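Local coordinates for protein putrescine aminotransferase (Halomonas elongata DSM 2581, PDB 6GWI) that probably transfers amino groups from amines such as putrescine to keto acceptors, using pyridoxal-5'-phosphate as its cofactor, at residues R65-E70 against L334-A339; A156-G161 against P165-G170; Q182-G187 against G388-K393; R402-A407 against L443-R448. All coordinates share one frame; numbering follows the deposited sequence.

Interaction 1: residues R65-E70 against L334-A339; sequences RRELVE and LELLEA
Glu67 and Leu336 bring the two backbones nearest, with 8.6 Å between Glu67 CA and Leu336 CA, where the first turn of helix 66-78 faces the last turns of helix 324-339. Side chains alone fill this gap. Leu336 carries its side of the contact. Both of its methyls touch Arg65 NH2, in an oblique approach to the guanidinium, with CD2 of Leu336 3.7 Å from Arg65 NH2. CD1 also packs against Glu67 CB at 3.7 Å and, more loosely, against Leu68 CD2 at 4.1 Å. Arg65 sits at the N-cap position. Its chain is bent at chi2 and chi3 (-57° and -55°), which curls the guanidinium back to Glu67 two residues on. There it grips one oxygen side-on: NE reaches Glu67 OE1 at 3.3 Å and NH2 reaches the same atom at 3.1 Å. Both nitrogens come from one face of the carboxylate, while OE1 stays close to the guanidinium plane. NH2 also forms a salt bridge with Glu340, just beyond helix 324-339. Replacing Arg65 with an alanine would probably leave Glu67 and Glu340 without their shared positive partner and uncover the methyls of Leu336. Tyr291 and Leu61 adjoin the apolar side of the contact. The arrangement is a small helix-helix packing bordered by the Arg65-Glu67 salt bridge, joining the start of one helix to the end of another in the class-III aminotransferase fold.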
loop_
_atom_site.group_PDB
_atom_site.type_symbol
_atom_site.label_atom_id
_atom_site.label_comp_id
_atom_site.label_asym_id
_atom_site.label_seq_id
_atom_site.Cartn_x
_atom_site.Cartn_y
_atom_site.Cartn_z
ATOM N N ARG B 65 -15.723 14.959 11.503
ATOM C CA ARG B 65 -16.923 14.756 10.688
ATOM C C ARG B 65 -17.641 13.504 11.178
ATOM O O ARG B 65 -17.232 12.378 10.884
ATOM C CB ARG B 65 -16.581 14.646 9.206
ATOM C CG ARG B 65 -16.129 15.941 8.543
ATOM C CD ARG B 65 -17.171 17.063 8.688
ATOM N NE ARG B 65 -18.500 16.687 8.197
ATOM C CZ ARG B 65 -19.142 17.270 7.181
ATOM N NH1 ARG B 65 -18.598 18.278 6.511
ATOM N NH2 ARG B 65 -20.347 16.840 6.834
ATOM N N ARG B 66 -18.731 13.708 11.920
ATOM C CA ARG B 66 -19.467 12.590 12.495
ATOM C C ARG B 66 -19.922 11.607 11.422
ATOM O O ARG B 66 -19.924 10.391 11.647
ATOM C CB ARG B 66 -20.671 13.111 13.284
ATOM C CG ARG B 66 -20.965 12.330 14.565
ATOM C CD ARG B 66 -22.441 11.970 14.696
ATOM N NE ARG B 66 -23.118 12.698 15.767
ATOM C CZ ARG B 66 -24.440 12.805 15.876
ATOM N NH1 ARG B 66 -24.972 13.484 16.883
ATOM N NH2 ARG B 66 -25.233 12.241 14.973
ATOM N N GLU B 67 -20.300 12.113 10.242
ATOM C CA GLU B 67 -20.848 11.242 9.206
ATOM C C GLU B 67 -19.826 10.212 8.743
ATOM O O GLU B 67 -20.184 9.070 8.434
ATOM C CB GLU B 67 -21.334 12.066 8.012
ATOM C CG GLU B 67 -22.486 13.011 8.311
ATOM C CD GLU B 67 -22.030 14.433 8.549
ATOM O OE1 GLU B 67 -20.883 14.624 9.006
ATOM O OE2 GLU B 67 -22.815 15.365 8.271
ATOM N N LEU B 68 -18.551 10.603 8.657
ATOM C CA LEU B 68 -17.521 9.649 8.262
ATOM C C LEU B 68 -17.303 8.600 9.345
ATOM O O LEU B 68 -17.079 7.423 9.040
ATOM C CB LEU B 68 -16.213 10.372 7.950
ATOM C CG LEU B 68 -16.213 11.341 6.765
ATOM C CD1 LEU B 68 -14.785 11.793 6.485
ATOM C CD2 LEU B 68 -16.831 10.731 5.515
ATOM N N VAL B 69 -17.361 9.007 10.616
ATOM C CA VAL B 69 -17.250 8.046 11.709
ATOM C C VAL B 69 -18.404 7.056 11.643
ATOM O O VAL B 69 -18.221 5.842 11.799
ATOM C CB VAL B 69 -17.214 8.774 13.065
ATOM C CG1 VAL B 69 -17.041 7.775 14.201
ATOM C CG2 VAL B 69 -16.105 9.809 13.085
ATOM N N GLU B 70 -19.617 7.566 11.427
ATOM C CA GLU B 70 -20.786 6.695 11.380
ATOM C C GLU B 70 -20.726 5.749 10.186
ATOM O O GLU B 70 -21.127 4.585 10.295
ATOM C CB GLU B 70 -22.061 7.541 11.354
ATOM C CG GLU B 70 -22.260 8.379 12.612
ATOM C CD GLU B 70 -23.391 9.385 12.487
ATOM O OE1 GLU B 70 -23.918 9.816 13.534
ATOM O OE2 GLU B 70 -23.766 9.739 11.350
ATOM N N LEU B 334 -17.123 11.455 -0.457
ATOM C CA LEU B 334 -17.469 12.029 -1.753
ATOM C C LEU B 334 -18.887 12.596 -1.751
ATOM O O LEU B 334 -19.128 13.680 -2.293
ATOM C CB LEU B 334 -17.321 10.983 -2.858
ATOM C CG LEU B 334 -15.930 10.381 -3.058
ATOM C CD1 LEU B 334 -15.981 9.325 -4.149
ATOM C CD2 LEU B 334 -14.918 11.464 -3.400
ATOM N N GLU B 335 -19.845 11.865 -1.170
ATOM C CA GLU B 335 -21.225 12.345 -1.132
ATOM C C GLU B 335 -21.329 13.669 -0.383
ATOM O O GLU B 335 -22.102 14.554 -0.770
ATOM C CB GLU B 335 -22.129 11.298 -0.482
ATOM C CG GLU B 335 -22.376 10.063 -1.335
ATOM C CD GLU B 335 -22.965 8.908 -0.540
ATOM O OE1 GLU B 335 -22.983 8.977 0.706
ATOM O OE2 GLU B 335 -23.405 7.920 -1.166
ATOM N N LEU B 336 -20.572 13.813 0.708
ATOM C CA LEU B 336 -20.590 15.054 1.473
ATOM C C LEU B 336 -19.912 16.181 0.703
ATOM O O LEU B 336 -20.443 17.296 0.618
ATOM C CB LEU B 336 -19.901 14.843 2.821
ATOM C CG LEU B 336 -20.658 13.969 3.820
ATOM C CD1 LEU B 336 -19.759 13.615 4.991
ATOM C CD2 LEU B 336 -21.915 14.678 4.298
ATOM N N LEU B 337 -18.737 15.907 0.127
ATOM C CA LEU B 337 -18.055 16.919 -0.670
ATOM C C LEU B 337 -18.980 17.469 -1.743
ATOM O O LEU B 337 -18.997 18.678 -2.005
ATOM C CB LEU B 337 -16.801 16.334 -1.320
ATOM C CG LEU B 337 -15.564 16.156 -0.443
ATOM C CD1 LEU B 337 -14.535 15.287 -1.153
ATOM C CD2 LEU B 337 -14.975 17.504 -0.082
ATOM N N GLU B 338 -19.761 16.589 -2.375
ATOM C CA GLU B 338 -20.667 16.996 -3.440
ATOM C C GLU B 338 -21.926 17.655 -2.885
ATOM O O GLU B 338 -22.321 18.733 -3.341
ATOM C CB GLU B 338 -21.037 15.779 -4.293
ATOM C CG GLU B 338 -21.844 16.107 -5.537
ATOM C CD GLU B 338 -22.079 14.892 -6.416
ATOM O OE1 GLU B 338 -22.177 13.771 -5.873
ATOM O OE2 GLU B 338 -22.167 15.058 -7.650
ATOM N N ALA B 339 -22.573 17.015 -1.906
ATOM C CA ALA B 339 -23.847 17.525 -1.410
ATOM C C ALA B 339 -23.690 18.885 -0.748
ATOM O O ALA B 339 -24.605 19.712 -0.804
ATOM C CB ALA B 339 -24.470 16.536 -0.426
#

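Interaction 2: residues A156-G161 against P165-G170; sequences AGMSLG and PMHAQG
Met158 and Met166 meet where two short consecutive helices, 155-160 and 164-167, are joined by a tight turn in the PLP-binding part of this class-III aminotransferase. Their CA atoms are 6.4 Å apart. The apolar contact comes first. Met158 CG rests on Met166 CB at 3.6 Å, and the two side chains run alongside each other, pointing opposite ways. Met166 is bent at its last torsion (chi3 75°), and its methyl CE comes back to Met158 CB at 3.9 Å. Met158 has CG anti to its own N (chi1 176°); bends at chi2 and chi3 then turn the methyl toward the backbone after helix 164-167, with Met158 CE 3.6 Å from Gln169 O. An alanine at Met158 removes CG, SD and CE, which would probably open a gap beside Met166 CB and leave the His167 ring edge without its sulfur neighbour. The second kind is sulfur-aromatic: Met158 SD lies at the edge of the His167 ring, not over its face. The third kind is polar. The imidazole turns its NE2 edge to the C-terminal end of helix 155-160, where two carbonyls lie in the ring plane. Both bonds are weak because the one N-H is shared and points straight at neither. The second subunit packs against the contact: its Arg126 bonds to Gln169 O and its Phe315 packs on Met166. Gly161 lies near a bound PLP. At the ring edge, His167 NE2 stands 2.9 Å from Met158 O and 2.8 Å from Gly161 O.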
loop_
_atom_site.group_PDB
_atom_site.type_symbol
_atom_site.label_atom_id
_atom_site.label_comp_id
_atom_site.label_asym_id
_atom_site.label_seq_id
_atom_site.Cartn_x
_atom_site.Cartn_y
_atom_site.Cartn_z
ATOM N N ALA B 156 8.446 1.253 -7.449
ATOM C CA ALA B 156 7.902 1.879 -8.648
ATOM C C ALA B 156 7.652 3.366 -8.421
ATOM O O ALA B 156 8.058 4.206 -9.232
ATOM C CB ALA B 156 6.614 1.173 -9.073
ATOM N N GLY B 157 6.992 3.711 -7.314
ATOM C CA GLY B 157 6.710 5.111 -7.051
ATOM C C GLY B 157 7.973 5.944 -6.935
ATOM O O GLY B 157 8.056 7.043 -7.490
ATOM N N MET B 158 8.977 5.427 -6.220
ATOM C CA MET B 158 10.253 6.125 -6.102
ATOM C C MET B 158 10.957 6.231 -7.451
ATOM O O MET B 158 11.574 7.259 -7.756
ATOM C CB MET B 158 11.134 5.404 -5.078
ATOM C CG MET B 158 12.529 5.974 -4.932
ATOM S SD MET B 158 13.735 5.034 -5.877
ATOM C CE MET B 158 14.115 3.703 -4.736
ATOM N N SER B 159 10.889 5.174 -8.269
ATOM C CA SER B 159 11.505 5.212 -9.592
ATOM C C SER B 159 10.805 6.218 -10.499
ATOM O O SER B 159 11.457 6.929 -11.274
ATOM C CB SER B 159 11.465 3.825 -10.234
ATOM O OG SER B 159 12.158 2.866 -9.458
ATOM N N LEU B 160 9.471 6.264 -10.436
ATOM C CA LEU B 160 8.703 7.216 -11.227
ATOM C C LEU B 160 8.916 8.642 -10.748
ATOM O O LEU B 160 8.890 9.579 -11.556
ATOM C CB LEU B 160 7.217 6.867 -11.171
ATOM C CG LEU B 160 6.785 5.568 -11.846
ATOM C CD1 LEU B 160 5.388 5.172 -11.389
ATOM C CD2 LEU B 160 6.829 5.732 -13.361
ATOM N N GLY B 161 9.096 8.824 -9.447
ATOM C CA GLY B 161 9.377 10.134 -8.913
ATOM C C GLY B 161 10.728 10.634 -9.370
ATOM O O GLY B 161 11.552 9.897 -9.917
ATOM N N PRO B 165 17.311 12.282 -3.557
ATOM C CA PRO B 165 17.579 11.584 -2.285
ATOM C C PRO B 165 16.840 10.260 -2.155
ATOM O O PRO B 165 17.345 9.348 -1.486
ATOM C CB PRO B 165 17.132 12.596 -1.216
ATOM C CG PRO B 165 17.047 13.917 -1.921
ATOM C CD PRO B 165 16.728 13.622 -3.352
ATOM N N MET B 166 15.662 10.120 -2.772
ATOM C CA MET B 166 14.980 8.830 -2.788
ATOM C C MET B 166 15.692 7.857 -3.724
ATOM O O MET B 166 15.926 6.695 -3.371
ATOM C CB MET B 166 13.522 9.001 -3.220
ATOM C CG MET B 166 12.644 9.778 -2.256
ATOM S SD MET B 166 10.912 9.767 -2.767
ATOM C CE MET B 166 10.430 8.105 -2.311
ATOM N N HIS B 167 16.036 8.317 -4.933
ATOM C CA HIS B 167 16.741 7.459 -5.878
ATOM C C HIS B 167 18.045 6.939 -5.287
ATOM O O HIS B 167 18.498 5.847 -5.648
ATOM C CB HIS B 167 17.026 8.222 -7.175
ATOM C CG HIS B 167 15.797 8.560 -7.963
ATOM N ND1 HIS B 167 15.778 9.549 -8.922
ATOM C CD2 HIS B 167 14.550 8.035 -7.940
ATOM C CE1 HIS B 167 14.569 9.624 -9.452
ATOM N NE2 HIS B 167 13.805 8.715 -8.872
ATOM N N ALA B 168 18.653 7.695 -4.378
ATOM C CA ALA B 168 19.949 7.328 -3.823
ATOM C C ALA B 168 19.855 6.290 -2.709
ATOM O O ALA B 168 20.893 5.916 -2.150
ATOM C CB ALA B 168 20.663 8.582 -3.308
ATOM N N GLN B 169 18.659 5.798 -2.386
ATOM C CA GLN B 169 18.473 4.903 -1.250
ATOM C C GLN B 169 17.607 3.721 -1.651
ATOM O O GLN B 169 16.427 3.891 -1.977
ATOM C CB GLN B 169 17.844 5.647 -0.063
ATOM C CG GLN B 169 18.711 6.776 0.494
ATOM C CD GLN B 169 18.132 7.413 1.747
ATOM O OE1 GLN B 169 16.972 7.198 2.084
ATOM N NE2 GLN B 169 18.950 8.186 2.454
ATOM N N GLY B 170 18.188 2.528 -1.610
ATOM C CA GLY B 170 17.443 1.309 -1.829
ATOM C C GLY B 170 17.283 0.888 -3.269
ATOM O O GLY B 170 16.521 -0.048 -3.536
#

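Interaction 3: residues Q182-G187 against G388-K393; sequences QPYWFG and GQRFDK
Arg390 reaches from the loop between strand 376-381 and helix 397-407 to two aromatic side chains, Tyr184 and Phe186, at the start of helix 185-188. The contact joins the loop following strand 177-180 of the parallel sheet to the loop that leaves strand 376-381 of the antiparallel sheet, in the C-terminal part of the class-III aminotransferase fold. In the first shell, Phe186 lies over one face of the guanidinium, with its CE1 above the centre of that group and 4.0 Å from Arg390 CZ. The two planes are steeply inclined, 62° apart, so this is not a parallel stack. Tyr184 comes from another direction. Its OH lies in the guanidinium plane, at the edge, 3.3 Å from Arg390 NH2. The next shell fixes these groups. Glu380 on strand 376-381 takes a hydrogen bond from Tyr184 OH and a salt bridge from Arg390 NH2, so one carboxylate ties the two together. Leu381 O holds Arg390 NH1. Arg390 thus has both ends of its guanidinium tethered to the same strand. Arg190 adds a cation-pi contact to Phe186. Within the 182-187 segment, Tyr184 has CG anti to the backbone N (chi1 -178°), and the ring folds over the opening turn of the helix that it precedes as N-cap residue. Gly187 N then sits 3.4 Å above the plane of the Tyr184 ring, over its centre.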
loop_
_atom_site.group_PDB
_atom_site.type_symbol
_atom_site.label_atom_id
_atom_site.label_comp_id
_atom_site.label_asym_id
_atom_site.label_seq_id
_atom_site.Cartn_x
_atom_site.Cartn_y
_atom_site.Cartn_z
ATOM N N GLN B 182 11.380 20.174 -14.723
ATOM C CA GLN B 182 10.111 20.527 -14.102
ATOM C C GLN B 182 9.715 21.957 -14.451
ATOM O O GLN B 182 10.576 22.834 -14.572
ATOM C CB GLN B 182 10.199 20.386 -12.579
ATOM C CG GLN B 182 11.318 21.207 -11.954
ATOM C CD GLN B 182 11.228 21.285 -10.440
ATOM O OE1 GLN B 182 10.190 20.984 -9.847
ATOM N NE2 GLN B 182 12.314 21.715 -9.810
ATOM N N PRO B 183 8.414 22.246 -14.597
ATOM C CA PRO B 183 7.990 23.621 -14.935
ATOM C C PRO B 183 7.968 24.554 -13.724
ATOM O O PRO B 183 6.948 25.158 -13.382
ATOM C CB PRO B 183 6.596 23.390 -15.536
ATOM C CG PRO B 183 6.076 22.186 -14.814
ATOM C CD PRO B 183 7.278 21.301 -14.574
ATOM N N TYR B 184 9.128 24.699 -13.080
ATOM C CA TYR B 184 9.281 25.512 -11.870
ATOM C C TYR B 184 9.911 26.848 -12.247
ATOM O O TYR B 184 11.133 26.999 -12.246
ATOM C CB TYR B 184 10.135 24.768 -10.849
ATOM C CG TYR B 184 10.329 25.469 -9.522
ATOM C CD1 TYR B 184 9.465 26.473 -9.098
ATOM C CD2 TYR B 184 11.375 25.109 -8.681
ATOM C CE1 TYR B 184 9.645 27.100 -7.879
ATOM C CE2 TYR B 184 11.562 25.728 -7.465
ATOM C CZ TYR B 184 10.697 26.721 -7.068
ATOM O OH TYR B 184 10.893 27.329 -5.849
ATOM N N TRP B 185 9.067 27.846 -12.525
ATOM C CA TRP B 185 9.579 29.103 -13.060
ATOM C C TRP B 185 10.465 29.829 -12.051
ATOM O O TRP B 185 11.561 30.288 -12.394
ATOM C CB TRP B 185 8.429 30.015 -13.493
ATOM C CG TRP B 185 8.923 31.313 -14.072
ATOM C CD1 TRP B 185 9.395 31.516 -15.338
ATOM C CD2 TRP B 185 9.017 32.578 -13.402
ATOM N NE1 TRP B 185 9.768 32.828 -15.498
ATOM C CE2 TRP B 185 9.548 33.501 -14.325
ATOM C CE3 TRP B 185 8.701 33.019 -12.113
ATOM C CZ2 TRP B 185 9.767 34.839 -14.002
ATOM C CZ3 TRP B 185 8.920 34.350 -11.794
ATOM C CH2 TRP B 185 9.448 35.243 -12.735
ATOM N N PHE B 186 10.005 29.970 -10.805
ATOM C CA PHE B 186 10.760 30.786 -9.863
ATOM C C PHE B 186 12.153 30.213 -9.641
ATOM O O PHE B 186 13.143 30.953 -9.613
ATOM C CB PHE B 186 10.030 30.912 -8.526
ATOM C CG PHE B 186 10.677 31.899 -7.588
ATOM C CD1 PHE B 186 11.734 31.518 -6.776
ATOM C CD2 PHE B 186 10.240 33.213 -7.536
ATOM C CE1 PHE B 186 12.336 32.427 -5.924
ATOM C CE2 PHE B 186 10.837 34.125 -6.685
ATOM C CZ PHE B 186 11.887 33.733 -5.878
ATOM N N GLY B 187 12.252 28.892 -9.484
ATOM C CA GLY B 187 13.533 28.286 -9.185
ATOM C C GLY B 187 14.433 28.106 -10.386
ATOM O O GLY B 187 15.659 28.158 -10.250
ATOM N N GLY B 388 16.222 38.284 -6.137
ATOM C CA GLY B 388 15.679 36.978 -5.841
ATOM C C GLY B 388 16.654 36.022 -5.194
ATOM O O GLY B 388 16.322 34.841 -5.030
ATOM N N GLN B 389 17.844 36.491 -4.823
ATOM C CA GLN B 389 18.858 35.606 -4.266
ATOM C C GLN B 389 18.333 34.906 -3.019
ATOM O O GLN B 389 17.663 35.512 -2.179
ATOM C CB GLN B 389 20.114 36.412 -3.915
ATOM C CG GLN B 389 21.359 36.035 -4.700
ATOM C CD GLN B 389 21.973 34.729 -4.237
ATOM O OE1 GLN B 389 21.985 34.422 -3.044
ATOM N NE2 GLN B 389 22.485 33.949 -5.181
ATOM N N ARG B 390 18.653 33.620 -2.902
ATOM C CA ARG B 390 18.264 32.838 -1.741
ATOM C C ARG B 390 19.181 33.123 -0.558
ATOM O O ARG B 390 20.349 33.489 -0.721
ATOM C CB ARG B 390 18.307 31.341 -2.058
ATOM C CG ARG B 390 17.353 30.877 -3.143
ATOM C CD ARG B 390 15.927 30.821 -2.616
ATOM N NE ARG B 390 15.068 29.984 -3.447
ATOM C CZ ARG B 390 13.770 29.794 -3.233
ATOM N NH1 ARG B 390 13.166 30.380 -2.206
ATOM N NH2 ARG B 390 13.074 29.012 -4.046
ATOM N N PHE B 391 18.637 32.949 0.644
ATOM C CA PHE B 391 19.485 32.740 1.808
ATOM C C PHE B 391 20.374 31.524 1.575
ATOM O O PHE B 391 19.979 30.554 0.924
ATOM C CB PHE B 391 18.642 32.548 3.070
ATOM C CG PHE B 391 18.038 33.820 3.601
ATOM C CD1 PHE B 391 18.817 34.723 4.309
ATOM C CD2 PHE B 391 16.698 34.112 3.403
ATOM C CE1 PHE B 391 18.273 35.894 4.804
ATOM C CE2 PHE B 391 16.148 35.285 3.898
ATOM C CZ PHE B 391 16.938 36.176 4.598
ATOM N N ASP B 392 21.589 31.585 2.115
ATOM C CA ASP B 392 22.529 30.481 1.969
ATOM C C ASP B 392 21.900 29.185 2.464
ATOM O O ASP B 392 21.197 29.165 3.478
ATOM C CB ASP B 392 23.811 30.787 2.742
ATOM C CG ASP B 392 24.341 32.182 2.459
ATOM O OD1 ASP B 392 25.058 32.359 1.454
ATOM O OD2 ASP B 392 24.014 33.108 3.232
ATOM N N LYS B 393 22.155 28.093 1.733
ATOM C CA LYS B 393 21.516 26.818 2.045
ATOM C C LYS B 393 21.758 26.398 3.490
ATOM O O LYS B 393 20.857 25.864 4.148
ATOM C CB LYS B 393 22.024 25.732 1.092
ATOM C CG LYS B 393 21.197 24.452 1.118
ATOM C CD LYS B 393 21.752 23.380 0.183
ATOM C CE LYS B 393 21.624 23.770 -1.283
ATOM N NZ LYS B 393 21.921 22.624 -2.191
#

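Interaction 4: residues R402-A407 against L443-R448; sequences RDLCFA and LDETAR
Within 402-407, Leu404 makes the contact with 443-448, and Leu404 CA is 7.3 Å from Thr446 CA. Along the first segment, Arg402 and Asp403 come before it and turn to each other. Arg402 NE meets Asp403 OD1 at 3.0 Å, and Arg402 NH2 meets the same oxygen at 3.2 Å. The grip is side-on, in the guanidinium plane, with both nitrogens on one face of the carboxylate. The pair lies off the contact; Arg402 points away from 443-448 and packs on Lys87 of the second subunit. Leu404 follows and points at the partner helix. Its CG lies anti to the carbonyl carbon (chi1 -74°), which carries both methyls to helix 429-450. CD1 sits against the backbone between Glu445 and Thr446: it is 3.7 Å from Glu445 C and 3.4 Å from Thr446 OG1. CD1 also touches Glu445 CB at 3.8 Å. Leu404 CD2 lies near the carboxylate end of Glu445, 4.0 Å from Glu445 OE1. The Thr446 hydroxyl is held by Ala442 O within its own helix, so the methyl meets a polar atom that already has a partner. Cys405 turns its side chain to Ala442 and Met412. Asn408, just past Ala407, bonds to both Glu445 OE1 and Leu404 O and ties the two helices by a polar link. The two helices pack together in the C-terminal part of the fold, with strand 413-415 alongside Arg402 and Ile366, in a loop, touching Thr446.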
loop_
_atom_site.group_PDB
_atom_site.type_symbol
_atom_site.label_atom_id
_atom_site.label_comp_id
_atom_site.label_asym_id
_atom_site.label_seq_id
_atom_site.Cartn_x
_atom_site.Cartn_y
_atom_site.Cartn_z
ATOM N N ARG B 402 9.497 27.169 9.147
ATOM C CA ARG B 402 8.593 26.069 9.470
ATOM C C ARG B 402 8.496 25.848 10.975
ATOM O O ARG B 402 7.400 25.683 11.521
ATOM C CB ARG B 402 9.072 24.794 8.777
ATOM C CG ARG B 402 8.320 23.528 9.159
ATOM C CD ARG B 402 9.139 22.305 8.792
ATOM N NE ARG B 402 10.300 22.175 9.667
ATOM C CZ ARG B 402 11.361 21.421 9.402
ATOM N NH1 ARG B 402 11.419 20.725 8.274
ATOM N NH2 ARG B 402 12.366 21.370 10.266
ATOM N N ASP B 403 9.643 25.790 11.657
ATOM C CA ASP B 403 9.633 25.545 13.095
ATOM C C ASP B 403 9.036 26.727 13.848
ATOM O O ASP B 403 8.356 26.546 14.865
ATOM C CB ASP B 403 11.050 25.250 13.587
ATOM C CG ASP B 403 11.646 24.016 12.936
ATOM O OD1 ASP B 403 10.874 23.178 12.432
ATOM O OD2 ASP B 403 12.885 23.881 12.935
ATOM N N LEU B 404 9.291 27.948 13.374
ATOM C CA LEU B 404 8.697 29.120 14.004
ATOM C C LEU B 404 7.192 29.176 13.778
ATOM O O LEU B 404 6.459 29.678 14.637
ATOM C CB LEU B 404 9.365 30.392 13.485
ATOM C CG LEU B 404 10.779 30.654 14.009
ATOM C CD1 LEU B 404 11.390 31.857 13.303
ATOM C CD2 LEU B 404 10.784 30.863 15.522
ATOM N N CYS B 405 6.712 28.691 12.630
ATOM C CA CYS B 405 5.272 28.601 12.414
ATOM C C CYS B 405 4.634 27.657 13.423
ATOM O O CYS B 405 3.633 27.994 14.065
ATOM C CB CYS B 405 4.986 28.142 10.987
ATOM S SG CYS B 405 5.153 29.459 9.772
ATOM N N PHE B 406 5.216 26.468 13.585
ATOM C CA PHE B 406 4.676 25.509 14.540
ATOM C C PHE B 406 4.685 26.088 15.947
ATOM O O PHE B 406 3.719 25.925 16.703
ATOM C CB PHE B 406 5.480 24.209 14.481
ATOM C CG PHE B 406 4.935 23.121 15.359
ATOM C CD1 PHE B 406 5.435 22.922 16.635
ATOM C CD2 PHE B 406 3.909 22.305 14.913
ATOM C CE1 PHE B 406 4.927 21.923 17.445
ATOM C CE2 PHE B 406 3.400 21.307 15.718
ATOM C CZ PHE B 406 3.908 21.117 16.985
ATOM N N ALA B 407 5.773 26.774 16.316
ATOM C CA ALA B 407 5.853 27.411 17.625
ATOM C C ALA B 407 4.782 28.480 17.807
ATOM O O ALA B 407 4.332 28.717 18.934
ATOM C CB ALA B 407 7.245 28.015 17.823
ATOM N N LEU B 443 7.247 34.719 9.746
ATOM C CA LEU B 443 8.138 35.348 8.780
ATOM C C LEU B 443 8.904 36.497 9.422
ATOM O O LEU B 443 10.113 36.642 9.213
ATOM C CB LEU B 443 7.345 35.837 7.571
ATOM C CG LEU B 443 6.758 34.773 6.643
ATOM C CD1 LEU B 443 5.767 35.426 5.693
ATOM C CD2 LEU B 443 7.849 34.056 5.871
ATOM N N ASP B 444 8.213 37.326 10.211
ATOM C CA ASP B 444 8.889 38.384 10.951
ATOM C C ASP B 444 10.015 37.815 11.806
ATOM O O ASP B 444 11.148 38.310 11.776
ATOM C CB ASP B 444 7.890 39.136 11.835
ATOM C CG ASP B 444 6.869 39.918 11.035
ATOM O OD1 ASP B 444 7.092 40.142 9.828
ATOM O OD2 ASP B 444 5.843 40.318 11.624
ATOM N N GLU B 445 9.716 36.774 12.589
ATOM C CA GLU B 445 10.721 36.201 13.477
ATOM C C GLU B 445 11.829 35.508 12.694
ATOM O O GLU B 445 12.986 35.504 13.132
ATOM C CB GLU B 445 10.064 35.228 14.461
ATOM C CG GLU B 445 9.164 35.915 15.488
ATOM C CD GLU B 445 8.141 34.983 16.122
ATOM O OE1 GLU B 445 8.058 33.803 15.718
ATOM O OE2 GLU B 445 7.419 35.436 17.036
ATOM N N THR B 446 11.502 34.922 11.538
ATOM C CA THR B 446 12.529 34.325 10.691
ATOM C C THR B 446 13.485 35.388 10.164
ATOM O O THR B 446 14.709 35.235 10.242
ATOM C CB THR B 446 11.881 33.574 9.525
ATOM O OG1 THR B 446 11.012 32.553 10.030
ATOM C CG2 THR B 446 12.945 32.944 8.632
ATOM N N ALA B 447 12.939 36.476 9.615
ATOM C CA ALA B 447 13.784 37.521 9.052
ATOM C C ALA B 447 14.691 38.131 10.113
ATOM O O ALA B 447 15.874 38.382 9.857
ATOM C CB ALA B 447 12.922 38.600 8.398
ATOM N N ARG B 448 14.156 38.382 11.312
ATOM C CA ARG B 448 14.976 38.964 12.366
ATOM C C ARG B 448 16.135 38.041 12.735
ATOM O O ARG B 448 17.279 38.489 12.876
ATOM C CB ARG B 448 14.136 39.292 13.605
ATOM C CG ARG B 448 13.516 40.690 13.557
ATOM C CD ARG B 448 12.797 41.089 14.847
ATOM N NE ARG B 448 11.688 40.233 15.257
ATOM C CZ ARG B 448 10.404 40.491 15.018
ATOM N NH1 ARG B 448 10.042 41.579 14.349
ATOM N NH2 ARG B 448 9.474 39.652 15.453
#

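Overall arrangement
From the N terminus, the chain first lays down 65-70, which waits for 334-339 before interaction 1 closes its long loop of 263 residues and joins helix 66-78 to helix 324-339. Interaction 2 lies wholly within that loop, on the opposite side of the chain's centre; it closes a turn of three residues between helices 155-160 and 164-167. Interaction 3 opens at 182-187, still within the loop, but closes only at 388-393, so it crosses interaction 1. It ties the part carrying the parallel sheet to the C-terminal part, within which interaction 4, next in series, joins the last two helices. Interactions 3 and 4 are neighbours, with nearest atoms about 6 Å apart.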